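PDB 2FBI: probable transcriptional regulator from Pseudomonas aeruginosa, which probably binds DNA as a dimeric MarR-family regulator of transcription, using a winged helix-turn-helix domain in each subunit. Local coordinates for residues Asp110-Lys113 / Asn114-Ile118. Numbering follows the deposited sequence.
Sequences DMEK and NYQRI
The carbonyl oxygen O of E112 receives the shortest polar bond here, from Q116 N at 2.8 Å. Three like rungs flank it, D110 to N114, M111 to Y115 and K113 to R117, the regular i to i+4 ladder of an alpha-helix. One turn apart, the side chains of E112 and Q116 lie near each other without bonding: OE2 of E112 is 3.2 Å from NE2 of Q116 at a poor angle, and carboxylate and amide planes stand 78° apart. N114, with CG beside its own backbone N (chi1 -63°), folds its amide back over the preceding turn, bringing ND2 3.0 Å from D110 O at an angle too poor for a bond. That ND2 is instead satisfied by S28, while OD1 accepts a weak bond (3.1 Å) from R117 NH1; NH1 of R117, carried there by an extended chain, also lies 3.8 Å from K113 CB. On the Y115 side, CD1 of the ring sits 3.2 Å from M111 O; the ring also meets F25, and its OH bonds to L10 N of the second subunit. One helix, 98-122, thus turns a solvent-facing side outward and a buried side toward F24, F25, S28, H32 and the partner chain, as in the helical dimerisation region of MarR-family proteins.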
ATOM      1  N   ASP A 110       7.396  -1.502  22.035  1.00 39.10           N
ATOM      2  CA  ASP A 110       7.418  -0.285  21.205  1.00 39.60           C
ATOM      3  C   ASP A 110       6.189  -0.188  20.277  1.00 38.66           C
ATOM      4  O   ASP A 110       5.530   0.848  20.225  1.00 37.96           O
ATOM      5  CB  ASP A 110       8.747  -0.163  20.417  1.00 40.81           C
ATOM      6  CG  ASP A 110       9.956   0.134  21.330  1.00 45.59           C
ATOM      7  OD1 ASP A 110       9.749   0.745  22.414  1.00 49.35           O
ATOM      8  OD2 ASP A 110      11.110  -0.262  20.989  1.00 50.30           O
ATOM      9  N   MET A 111       5.866  -1.264  19.564  0.50 38.93           N
ATOM     10  CA  MET A 111       4.748  -1.192  18.612  0.50 39.39           C
ATOM     11  C   MET A 111       3.379  -0.985  19.308  0.50 39.08           C
ATOM     12  O   MET A 111       2.488  -0.341  18.747  0.50 38.93           O
ATOM     13  CB  MET A 111       4.748  -2.370  17.602  0.50 39.12           C
ATOM     14  CG  MET A 111       6.045  -2.568  16.757  0.50 40.36           C
ATOM     15  SD  MET A 111       6.509  -1.377  15.447  0.50 39.80           S
ATOM     16  CE  MET A 111       7.093  -0.051  16.436  0.50 34.84           C
ATOM     17  N   GLU A 112       3.225  -1.513  20.524  1.00 39.55           N
ATOM     18  CA  GLU A 112       2.026  -1.246  21.346  1.00 40.23           C
ATOM     19  C   GLU A 112       1.918   0.259  21.719  1.00 39.59           C
ATOM     20  O   GLU A 112       0.850   0.867  21.554  1.00 39.65           O
ATOM     21  CB  GLU A 112       2.012  -2.185  22.563  1.00 40.49           C
ATOM     22  CG  GLU A 112       0.907  -1.958  23.651  1.00 44.21           C
ATOM     23  CD  GLU A 112      -0.527  -2.012  23.118  1.00 51.68           C
ATOM     24  OE1 GLU A 112      -0.833  -2.980  22.386  1.00 55.20           O
ATOM     25  OE2 GLU A 112      -1.338  -1.082  23.425  1.00 55.47           O
ATOM     26  N   LYS A 113       3.028   0.863  22.140  1.00 39.23           N
ATOM     27  CA  LYS A 113       3.057   2.306  22.457  1.00 39.41           C
ATOM     28  C   LYS A 113       2.701   3.161  21.247  1.00 38.89           C
ATOM     29  O   LYS A 113       1.993   4.185  21.374  1.00 38.26           O
ATOM     30  CB  LYS A 113       4.435   2.749  22.934  1.00 40.64           C
ATOM     31  CG  LYS A 113       5.056   1.886  24.002  1.00 43.72           C
ATOM     32  CD  LYS A 113       5.159   2.615  25.322  1.00 49.61           C
ATOM     33  CE  LYS A 113       5.705   1.678  26.438  1.00 52.98           C
ATOM     34  NZ  LYS A 113       7.118   1.244  26.192  1.00 52.23           N
ATOM     35  N   ASN A 114       3.177   2.744  20.065  1.00 37.41           N
ATOM     36  CA  ASN A 114       2.820   3.471  18.870  1.00 36.73           C
ATOM     37  C   ASN A 114       1.366   3.346  18.510  1.00 36.03           C
ATOM     38  O   ASN A 114       0.771   4.302  17.997  1.00 35.99           O
ATOM     39  CB  ASN A 114       3.737   3.089  17.722  1.00 37.02           C
ATOM     40  CG  ASN A 114       5.172   3.466  18.011  1.00 39.04           C
ATOM     41  OD1 ASN A 114       5.436   4.569  18.477  1.00 36.99           O
ATOM     42  ND2 ASN A 114       6.096   2.545  17.771  1.00 38.80           N
ATOM     43  N   TYR A 115       0.769   2.190  18.815  1.00 35.44           N
ATOM     44  CA  TYR A 115      -0.689   2.038  18.668  1.00 34.75           C
ATOM     45  C   TYR A 115      -1.486   2.847  19.702  1.00 34.98           C
ATOM     46  O   TYR A 115      -2.530   3.377  19.381  1.00 35.01           O
ATOM     47  CB  TYR A 115      -1.132   0.548  18.713  1.00 34.95           C
ATOM     48  CG  TYR A 115      -1.109  -0.077  17.352  1.00 34.10           C
ATOM     49  CD1 TYR A 115      -0.169  -1.050  17.041  1.00 31.57           C
ATOM     50  CD2 TYR A 115      -1.987   0.381  16.331  1.00 33.85           C
ATOM     51  CE1 TYR A 115      -0.132  -1.625  15.751  1.00 33.75           C
ATOM     52  CE2 TYR A 115      -1.941  -0.167  15.059  1.00 35.28           C
ATOM     53  CZ  TYR A 115      -1.013  -1.176  14.774  1.00 33.16           C
ATOM     54  OH  TYR A 115      -0.947  -1.708  13.511  1.00 34.32           O
ATOM     55  N   GLN A 116      -0.998   2.923  20.930  1.00 36.67           N
ATOM     56  CA  GLN A 116      -1.578   3.829  21.944  1.00 39.96           C
ATOM     57  C   GLN A 116      -1.575   5.302  21.494  1.00 39.23           C
ATOM     58  O   GLN A 116      -2.566   6.002  21.662  1.00 40.46           O
ATOM     59  CB  GLN A 116      -0.896   3.639  23.312  1.00 39.05           C
ATOM     60  CG  GLN A 116      -1.285   2.286  23.945  1.00 43.73           C
ATOM     61  CD  GLN A 116      -0.333   1.772  25.069  1.00 45.11           C
ATOM     62  OE1 GLN A 116       0.852   2.177  25.185  1.00 50.76           O
ATOM     63  NE2 GLN A 116      -0.862   0.846  25.889  1.00 49.61           N
ATOM     64  N   ARG A 117      -0.486   5.746  20.870  1.00 38.70           N
ATOM     65  CA  ARG A 117      -0.429   7.099  20.286  1.00 37.95           C
ATOM     66  C   ARG A 117      -1.457   7.285  19.186  1.00 37.73           C
ATOM     67  O   ARG A 117      -2.087   8.351  19.090  1.00 37.42           O
ATOM     68  CB  ARG A 117       0.970   7.394  19.774  1.00 36.71           C
ATOM     69  CG  ARG A 117       2.033   7.455  20.868  1.00 39.10           C
ATOM     70  CD  ARG A 117       3.432   7.837  20.311  1.00 39.62           C
ATOM     71  NE  ARG A 117       4.383   8.040  21.432  1.00 51.89           N
ATOM     72  CZ  ARG A 117       5.339   7.186  21.853  1.00 55.43           C
ATOM     73  NH1 ARG A 117       5.546   6.000  21.259  1.00 57.42           N
ATOM     74  NH2 ARG A 117       6.114   7.518  22.888  1.00 57.18           N
ATOM     75  N   ILE A 118      -1.652   6.246  18.348  1.00 37.18           N
ATOM     76  CA  ILE A 118      -2.645   6.317  17.266  1.00 36.53           C
ATOM     77  C   ILE A 118      -4.065   6.365  17.835  1.00 37.67           C
ATOM     78  O   ILE A 118      -4.918   7.146  17.391  1.00 37.45           O
ATOM     79  CB  ILE A 118      -2.480   5.143  16.230  1.00 37.18           C
ATOM     80  CG1 ILE A 118      -1.173   5.341  15.417  1.00 34.48           C
ATOM     81  CG2 ILE A 118      -3.742   5.012  15.349  1.00 34.65           C
ATOM     82  CD1 ILE A 118      -0.814   4.249  14.373  1.00 35.76           C
TER